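Local coordinates for protein endoglucanase (PDB 2FVG) that probably acts as a metal-dependent aminopeptidase of the M42 family, with two divalent metal ions per subunit, although it was named an endoglucanase, at residues A[36-42]-A[206-211]; A[173-178]-A[319-323]; A[252-258]-A[293-299]. All coordinates share one frame; numbering follows the deposited sequence.

Contact 1: residues A[36-42]-A[206-211]; sequences YTDVLGN and VVVEQL. With EDO (1,2-ethanediol), chain D; EDO (1,2-ethanediol), chain B.
Val206 opens the helical side of this interface by meeting Leu40 tip to tip, Val206 CG1 lying 3.8 Å from Leu40 CD1. The leucine side chain also comes within about 4 Å of that of Glu197, the predicted proton acceptor. One residue further on, Val207 turns its CG2 branch, anti to the carbonyl carbon, to the amide of Asn42, and the 3.1 Å from that CG2 to Asn42 ND2 makes for tight packing. This amide has little freedom to rotate: Asn42 ND2 gives a nearly straight bond of 2.7 Å to the syn lone pair of Asp38 OD2, while its oxygen accepts from the backbone of Val195. Gln210 then reaches out with an extended chain, placing its terminal amide between the Tyr36 hydroxyl and the Asp38 carboxylate; carboxylate and amide lie nearly coplanar. Leu211 closes the row, its CD2 resting 3.8 Å from Tyr36 OH, and it also packs on Tyr190 and Val192 of strand 187-194. Asp38 is held in place from its own side as well, since its OD1 accepts from Gly41 N at 2.9 Å and from Asn42 N at 2.8 Å. The helix thus lies against the connection of a beta-hairpin, strands 34-37 and 43-47, whose turn is organised by an Asx motif and by a glycine at a positive phi angle.

Contact 2: residues A[173-178]-A[319-323]; sequences SVLIDV and YENTK
Tyr319 reaches across to Ser173, Val174 and Asp177 because its ring leaves the helix anti to the backbone N (chi1 175°), which carries the hydroxyl over to the neighbouring helix. Tyr319 OH donates to Asp177 OD2 at 2.8 Å. The oxygen lies at the edge of the ring, in its plane, yet is itself approached from well above the carboxylate, 72° out of that plane; ring and carboxylate stand almost perpendicular. Ser173 OG sits 2.6 Å from the same Tyr319 OH, close enough for a hydrogen bond, though the serine proton has another acceptor within reach. Below these polar ends, Val174 splits its branches: CG2 presses against Tyr319 CE2 at 3.4 Å, and CG1 rests on the backbone of Lys323 at CA. The lysine chain runs over Asp177, CD to Asp177 CB 3.8 Å, and its CG touches the Val178 CG2 branch. A bend at its third torsion then brings Lys323 NZ to Glu320 OE1, a 2.9 Å salt bridge within the helix. A water donates to both Asp177 OD2 and Glu320 OE2, and probably eases the closeness of the two acids. The helical segments cross at -57°, their axes 9.7 Å apart. With Leu175 packed on strand 55-61 and Thr322 OG1 bonded to Asp318 O and Thr302 OG1, this is a helix pair laid on the central mixed sheet, as expected of an alpha/beta zinc-exopeptidase fold.

Contact 3: residues A[252-258]-A[293-299]; sequences YVIPKEI and YGVPAGV. With EDO (1,2-ethanediol), chain D.
Tyr252 and Tyr293 bring their rings together obliquely, neither stacked nor edge-to-face, with planes 34° apart and Tyr252 CE1 3.6 Å from Tyr293 CD2. Across the Tyr252 ring, CD2 meets Val299 CG2 at 3.7 Å, again obliquely, while a water lies at its edge in the ring plane. That water accepts weakly from Val253 N and Gly294 N and donates to Val295 O, bridging the two segments. Tyr293 OH bonds to Ser59 OG and, at 3.1 Å, to O2 of an ethanediol. A leucine in place of Tyr293 has no hydroxyl to offer and would probably leave Ser59 OG without this partner and the flank of the Tyr252 ring less well covered. Farther along, the backbones join directly: Ala297 N donates to Val253 O, 2.8 Å and nearly straight. Ile254 CA then makes a CH...O contact of 3.2 Å with Ala297 O. Ile258 completes the apolar part, CD1 on Pro296 CB at 3.6 Å and CG2 over Gly298. Pro255 stands at the N-cap position of helix 256-268, so the contact fastens the start of that helix to the start of strand 297-306, whose opening residues pair with Ala216 and Val218 of strand 215-224, while Val299 also bonds to Thr246.

In the fold
Followed from the N terminus, the chain leaves the hairpin turn at 36-42 and returns to it with helix 205-211, closing contact 1 over 163 intervening residues. Before that closure, 173-178 has already opened contact 2, which waits for 319-323, so the two cross along the chain. Contact 3 falls wholly within the span of contact 2, opening after contact 1 has closed and shutting over a short excursion of 34 residues. Contacts 1 and 3 touch, Val208 CG2 packing 3.4 Å from Tyr293 CD1, and share an ethanediol; contact 2 touches neither. Together they tie helices to the mixed sheet that contains both the hairpin and strand 297-306.

Contact 1: residues A[36-42]-A[206-211]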
# COMPACT_ATOMS: atom_id res chain seq x y z
N TYR A 36 -2.69 -18.71 1.35
CA TYR A 36 -3.93 -18.86 0.59
C TYR A 36 -4.61 -17.52 0.35
O TYR A 36 -4.31 -16.54 1.02
CB TYR A 36 -4.89 -19.82 1.30
CG TYR A 36 -5.44 -19.29 2.61
CD1 TYR A 36 -4.74 -19.47 3.80
CD2 TYR A 36 -6.66 -18.62 2.65
CE1 TYR A 36 -5.23 -18.98 5.00
CE2 TYR A 36 -7.17 -18.13 3.84
CZ TYR A 36 -6.45 -18.32 5.02
OH TYR A 36 -6.95 -17.83 6.21
N THR A 37 -5.52 -17.50 -0.61
CA THR A 37 -6.32 -16.34 -0.91
C THR A 37 -7.70 -16.58 -0.28
O THR A 37 -8.37 -17.56 -0.61
CB THR A 37 -6.47 -16.13 -2.43
OG1 THR A 37 -5.18 -15.86 -3.00
CG2 THR A 37 -7.39 -14.97 -2.74
N ASP A 38 -8.12 -15.70 0.64
CA ASP A 38 -9.44 -15.87 1.26
C ASP A 38 -10.52 -15.55 0.23
O ASP A 38 -10.19 -15.23 -0.91
CB ASP A 38 -9.61 -15.06 2.55
CG ASP A 38 -9.72 -13.56 2.30
OD1 ASP A 38 -9.77 -13.11 1.13
OD2 ASP A 38 -9.77 -12.82 3.31
N VAL A 39 -11.79 -15.61 0.62
CA VAL A 39 -12.91 -15.40 -0.32
C VAL A 39 -13.03 -13.98 -0.92
O VAL A 39 -13.58 -13.81 -2.01
CB VAL A 39 -14.26 -15.91 0.27
CG1 VAL A 39 -14.64 -15.14 1.53
CG2 VAL A 39 -15.39 -15.87 -0.77
N LEU A 40 -12.52 -12.96 -0.24
CA LEU A 40 -12.59 -11.57 -0.75
C LEU A 40 -11.40 -11.22 -1.65
O LEU A 40 -11.45 -10.28 -2.44
CB LEU A 40 -12.68 -10.59 0.41
CG LEU A 40 -13.80 -10.91 1.40
CD1 LEU A 40 -13.53 -10.30 2.76
CD2 LEU A 40 -15.17 -10.49 0.83
N GLY A 41 -10.33 -12.00 -1.52
CA GLY A 41 -9.15 -11.78 -2.35
C GLY A 41 -7.90 -11.44 -1.58
O GLY A 41 -6.85 -11.18 -2.19
N ASN A 42 -8.02 -11.39 -0.25
CA ASN A 42 -6.88 -11.09 0.60
C ASN A 42 -5.90 -12.23 0.51
O ASN A 42 -6.32 -13.39 0.50
CB ASN A 42 -7.28 -10.97 2.08
CG ASN A 42 -8.24 -9.83 2.33
OD1 ASN A 42 -8.02 -8.70 1.92
ND2 ASN A 42 -9.32 -10.13 3.04
N VAL A 206 -14.21 -9.87 8.53
CA VAL A 206 -13.97 -11.21 8.00
C VAL A 206 -12.57 -11.72 8.36
O VAL A 206 -12.45 -12.78 8.97
CB VAL A 206 -14.24 -11.25 6.45
CG1 VAL A 206 -13.76 -12.56 5.82
CG2 VAL A 206 -15.72 -11.02 6.16
N VAL A 207 -11.52 -10.98 8.00
CA VAL A 207 -10.14 -11.41 8.27
C VAL A 207 -9.89 -11.64 9.76
O VAL A 207 -9.25 -12.61 10.15
CB VAL A 207 -9.13 -10.43 7.64
CG1 VAL A 207 -7.69 -10.88 7.87
CG2 VAL A 207 -9.38 -10.34 6.16
N VAL A 208 -10.42 -10.75 10.59
CA VAL A 208 -10.30 -10.88 12.04
C VAL A 208 -11.15 -12.03 12.57
O VAL A 208 -10.71 -12.76 13.45
CB VAL A 208 -10.58 -9.54 12.75
CG1 VAL A 208 -11.18 -9.74 14.13
CG2 VAL A 208 -9.31 -8.72 12.80
N GLU A 209 -12.35 -12.20 12.03
CA GLU A 209 -13.21 -13.31 12.45
C GLU A 209 -12.60 -14.65 12.06
O GLU A 209 -12.72 -15.61 12.81
CB GLU A 209 -14.63 -13.18 11.90
N GLN A 210 -11.96 -14.72 10.89
CA GLN A 210 -11.35 -15.96 10.44
C GLN A 210 -10.02 -16.26 11.15
O GLN A 210 -9.76 -17.42 11.45
CB GLN A 210 -11.23 -16.07 8.90
CG GLN A 210 -10.28 -15.06 8.20
CD GLN A 210 -10.04 -15.30 6.68
OE1 GLN A 210 -10.38 -14.45 5.84
NE2 GLN A 210 -9.46 -16.46 6.34
N LEU A 211 -9.21 -15.25 11.45
CA LEU A 211 -7.90 -15.51 12.08
C LEU A 211 -7.86 -15.32 13.58
O LEU A 211 -6.98 -15.85 14.24
CB LEU A 211 -6.80 -14.66 11.44
CG LEU A 211 -6.56 -14.79 9.93
CD1 LEU A 211 -5.50 -13.78 9.50
CD2 LEU A 211 -6.16 -16.21 9.53
C1 EDO D . -9.81 -6.91 4.80
O1 EDO D . -10.22 -6.54 3.47
C2 EDO D . -8.97 -5.81 5.43
O2 EDO D . -8.38 -6.27 6.66
C1 EDO B . -11.93 -19.40 -0.83
O1 EDO B . -11.35 -18.74 -1.96
C2 EDO B . -10.83 -20.02 0.03
O2 EDO B . -11.21 -19.95 1.41

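Contact 2: residues A[173-178]-A[319-323]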
# COMPACT_ATOMS: atom_id res chain seq x y z
N SER A 173 6.02 -4.32 0.21
CA SER A 173 7.42 -4.62 -0.03
C SER A 173 8.16 -4.90 1.29
O SER A 173 9.00 -5.80 1.39
CB SER A 173 8.04 -3.44 -0.80
OG SER A 173 9.42 -3.63 -1.03
N VAL A 174 7.83 -4.11 2.31
CA VAL A 174 8.39 -4.28 3.64
C VAL A 174 8.12 -5.69 4.16
O VAL A 174 9.01 -6.33 4.68
CB VAL A 174 7.86 -3.25 4.66
CG1 VAL A 174 8.37 -3.56 6.08
CG2 VAL A 174 8.29 -1.86 4.27
N LEU A 175 6.87 -6.16 4.00
CA LEU A 175 6.45 -7.48 4.47
C LEU A 175 7.18 -8.58 3.74
O LEU A 175 7.65 -9.52 4.36
CB LEU A 175 4.95 -7.67 4.34
CG LEU A 175 4.05 -6.69 5.10
CD1 LEU A 175 2.66 -7.27 5.20
CD2 LEU A 175 4.59 -6.41 6.49
N ILE A 176 7.25 -8.45 2.42
CA ILE A 176 8.00 -9.39 1.58
C ILE A 176 9.47 -9.43 1.98
O ILE A 176 10.07 -10.51 2.00
CB ILE A 176 7.90 -9.03 0.10
CG1 ILE A 176 6.44 -9.06 -0.35
CG2 ILE A 176 8.71 -9.99 -0.76
CD1 ILE A 176 6.25 -8.61 -1.81
N ASP A 177 10.06 -8.27 2.29
CA ASP A 177 11.48 -8.20 2.68
C ASP A 177 11.73 -8.80 4.06
O ASP A 177 12.80 -9.35 4.30
CB ASP A 177 12.04 -6.76 2.63
CG ASP A 177 12.30 -6.26 1.20
OD1 ASP A 177 11.97 -6.98 0.21
OD2 ASP A 177 12.82 -5.14 1.07
N VAL A 178 10.77 -8.65 4.97
CA VAL A 178 10.90 -9.24 6.30
C VAL A 178 10.94 -10.75 6.11
O VAL A 178 11.79 -11.43 6.69
CB VAL A 178 9.74 -8.82 7.23
CG1 VAL A 178 9.75 -9.66 8.53
CG2 VAL A 178 9.84 -7.34 7.55
N TYR A 319 12.65 3.29 4.95
CA TYR A 319 12.14 1.99 4.54
C TYR A 319 12.85 0.83 5.28
O TYR A 319 12.19 -0.11 5.76
CB TYR A 319 12.33 1.83 3.04
CG TYR A 319 11.95 0.46 2.53
CD1 TYR A 319 12.88 -0.59 2.50
CD2 TYR A 319 10.66 0.22 2.06
CE1 TYR A 319 12.51 -1.85 2.04
CE2 TYR A 319 10.29 -1.00 1.60
CZ TYR A 319 11.20 -2.03 1.58
OH TYR A 319 10.79 -3.24 1.09
N GLU A 320 14.18 0.90 5.36
CA GLU A 320 14.98 -0.13 6.01
C GLU A 320 14.71 -0.21 7.49
O GLU A 320 14.74 -1.29 8.07
CB GLU A 320 16.48 0.11 5.79
CG GLU A 320 16.96 -0.30 4.42
CD GLU A 320 16.77 -1.79 4.18
OE1 GLU A 320 17.21 -2.60 5.04
OE2 GLU A 320 16.18 -2.16 3.12
N ASN A 321 14.50 0.95 8.11
CA ASN A 321 14.21 1.00 9.54
C ASN A 321 12.83 0.48 9.88
O ASN A 321 12.62 -0.08 10.96
CB ASN A 321 14.44 2.39 10.06
CG ASN A 321 15.89 2.69 10.20
OD1 ASN A 321 16.62 1.92 10.82
ND2 ASN A 321 16.33 3.81 9.65
N THR A 322 11.89 0.70 8.96
CA THR A 322 10.54 0.17 9.09
C THR A 322 10.62 -1.36 9.06
O THR A 322 10.05 -2.04 9.93
CB THR A 322 9.64 0.63 7.96
OG1 THR A 322 9.68 2.05 7.89
CG2 THR A 322 8.18 0.18 8.20
N LYS A 323 11.33 -1.90 8.07
CA LYS A 323 11.54 -3.33 7.94
C LYS A 323 12.24 -3.88 9.20
O LYS A 323 11.86 -4.93 9.71
CB LYS A 323 12.37 -3.63 6.69
CG LYS A 323 12.76 -5.09 6.53
CD LYS A 323 13.94 -5.30 5.59
CE LYS A 323 15.29 -5.07 6.28
NZ LYS A 323 16.46 -5.35 5.38
O HOH W 1 15.29 -4.76 1.77

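Contact 3: residues A[252-258]-A[293-299]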
# COMPACT_ATOMS: atom_id res chain seq x y z
N TYR A 252 -8.28 2.36 14.33
CA TYR A 252 -7.71 1.24 15.10
C TYR A 252 -7.56 1.56 16.59
O TYR A 252 -7.16 2.66 16.96
CB TYR A 252 -6.35 0.80 14.51
CG TYR A 252 -6.40 0.42 13.05
CD1 TYR A 252 -7.06 -0.74 12.63
CD2 TYR A 252 -5.76 1.19 12.08
CE1 TYR A 252 -7.11 -1.11 11.28
CE2 TYR A 252 -5.80 0.83 10.72
CZ TYR A 252 -6.48 -0.32 10.33
OH TYR A 252 -6.52 -0.69 9.00
N VAL A 253 -7.91 0.59 17.44
CA VAL A 253 -7.75 0.74 18.87
C VAL A 253 -6.27 0.49 19.15
O VAL A 253 -5.82 -0.66 19.09
CB VAL A 253 -8.62 -0.26 19.68
CG1 VAL A 253 -8.49 -0.01 21.19
CG2 VAL A 253 -10.10 -0.15 19.28
N ILE A 254 -5.54 1.58 19.40
CA ILE A 254 -4.09 1.57 19.73
C ILE A 254 -3.87 1.85 21.21
O ILE A 254 -3.62 3.00 21.59
CB ILE A 254 -3.24 2.62 18.93
CG1 ILE A 254 -3.51 2.54 17.42
CG2 ILE A 254 -1.72 2.40 19.21
CD1 ILE A 254 -2.64 3.42 16.60
N PRO A 255 -3.94 0.79 22.04
CA PRO A 255 -3.73 0.92 23.48
C PRO A 255 -2.33 1.42 23.80
O PRO A 255 -1.41 1.19 23.02
CB PRO A 255 -3.92 -0.51 23.99
CG PRO A 255 -3.68 -1.38 22.81
CD PRO A 255 -4.22 -0.60 21.66
N LYS A 256 -2.19 2.09 24.93
CA LYS A 256 -0.91 2.65 25.33
C LYS A 256 0.17 1.58 25.36
O LYS A 256 1.30 1.84 24.94
CB LYS A 256 -1.05 3.35 26.69
CG LYS A 256 0.16 4.17 27.12
N GLU A 257 -0.19 0.38 25.83
CA GLU A 257 0.74 -0.74 25.98
C GLU A 257 1.42 -1.09 24.67
O GLU A 257 2.62 -1.38 24.64
CB GLU A 257 0.01 -1.99 26.51
CG GLU A 257 -0.55 -1.87 27.92
CD GLU A 257 -1.79 -0.99 28.02
OE1 GLU A 257 -2.54 -0.89 27.02
OE2 GLU A 257 -2.02 -0.41 29.11
N ILE A 258 0.63 -1.09 23.60
CA ILE A 258 1.15 -1.38 22.28
C ILE A 258 2.00 -0.23 21.76
O ILE A 258 3.10 -0.45 21.27
CB ILE A 258 0.03 -1.76 21.29
CG1 ILE A 258 -0.51 -3.16 21.66
CG2 ILE A 258 0.57 -1.75 19.87
CD1 ILE A 258 -1.45 -3.77 20.67
N TYR A 293 -10.62 -3.26 12.86
CA TYR A 293 -10.37 -4.67 13.15
C TYR A 293 -11.10 -5.21 14.39
O TYR A 293 -11.67 -6.30 14.35
CB TYR A 293 -8.87 -4.98 13.30
CG TYR A 293 -8.09 -5.18 12.00
CD1 TYR A 293 -8.58 -6.01 10.98
CD2 TYR A 293 -6.81 -4.63 11.85
CE1 TYR A 293 -7.85 -6.22 9.80
CE2 TYR A 293 -6.07 -4.84 10.68
CZ TYR A 293 -6.60 -5.63 9.66
OH TYR A 293 -5.87 -5.85 8.50
N GLY A 294 -11.06 -4.46 15.49
CA GLY A 294 -11.69 -4.88 16.74
C GLY A 294 -10.70 -5.50 17.72
O GLY A 294 -11.08 -5.86 18.83
N VAL A 295 -9.44 -5.62 17.31
CA VAL A 295 -8.39 -6.14 18.17
C VAL A 295 -7.35 -5.04 18.41
O VAL A 295 -7.20 -4.15 17.59
CB VAL A 295 -7.71 -7.42 17.58
CG1 VAL A 295 -8.76 -8.49 17.33
CG2 VAL A 295 -6.89 -7.13 16.31
N PRO A 296 -6.64 -5.10 19.55
CA PRO A 296 -5.59 -4.14 19.86
C PRO A 296 -4.62 -4.08 18.68
O PRO A 296 -4.18 -5.11 18.21
CB PRO A 296 -4.87 -4.80 21.04
CG PRO A 296 -5.93 -5.55 21.72
CD PRO A 296 -6.78 -6.11 20.62
N ALA A 297 -4.31 -2.89 18.20
CA ALA A 297 -3.41 -2.76 17.07
C ALA A 297 -2.43 -1.63 17.22
O ALA A 297 -2.62 -0.73 18.04
CB ALA A 297 -4.21 -2.59 15.78
N GLY A 298 -1.36 -1.71 16.44
CA GLY A 298 -0.38 -0.66 16.33
C GLY A 298 -0.33 -0.30 14.85
O GLY A 298 -0.71 -1.11 13.98
N VAL A 299 0.09 0.93 14.55
CA VAL A 299 0.26 1.35 13.16
C VAL A 299 1.66 1.93 13.02
O VAL A 299 2.09 2.76 13.84
CB VAL A 299 -0.78 2.41 12.72
CG1 VAL A 299 -0.60 2.77 11.25
CG2 VAL A 299 -2.20 1.92 12.96
C1 EDO D . -9.81 -6.91 4.80
O1 EDO D . -10.22 -6.54 3.47
C2 EDO D . -8.97 -5.81 5.43
O2 EDO D . -8.38 -6.27 6.66
O HOH W 2 -8.60 -2.23 15.87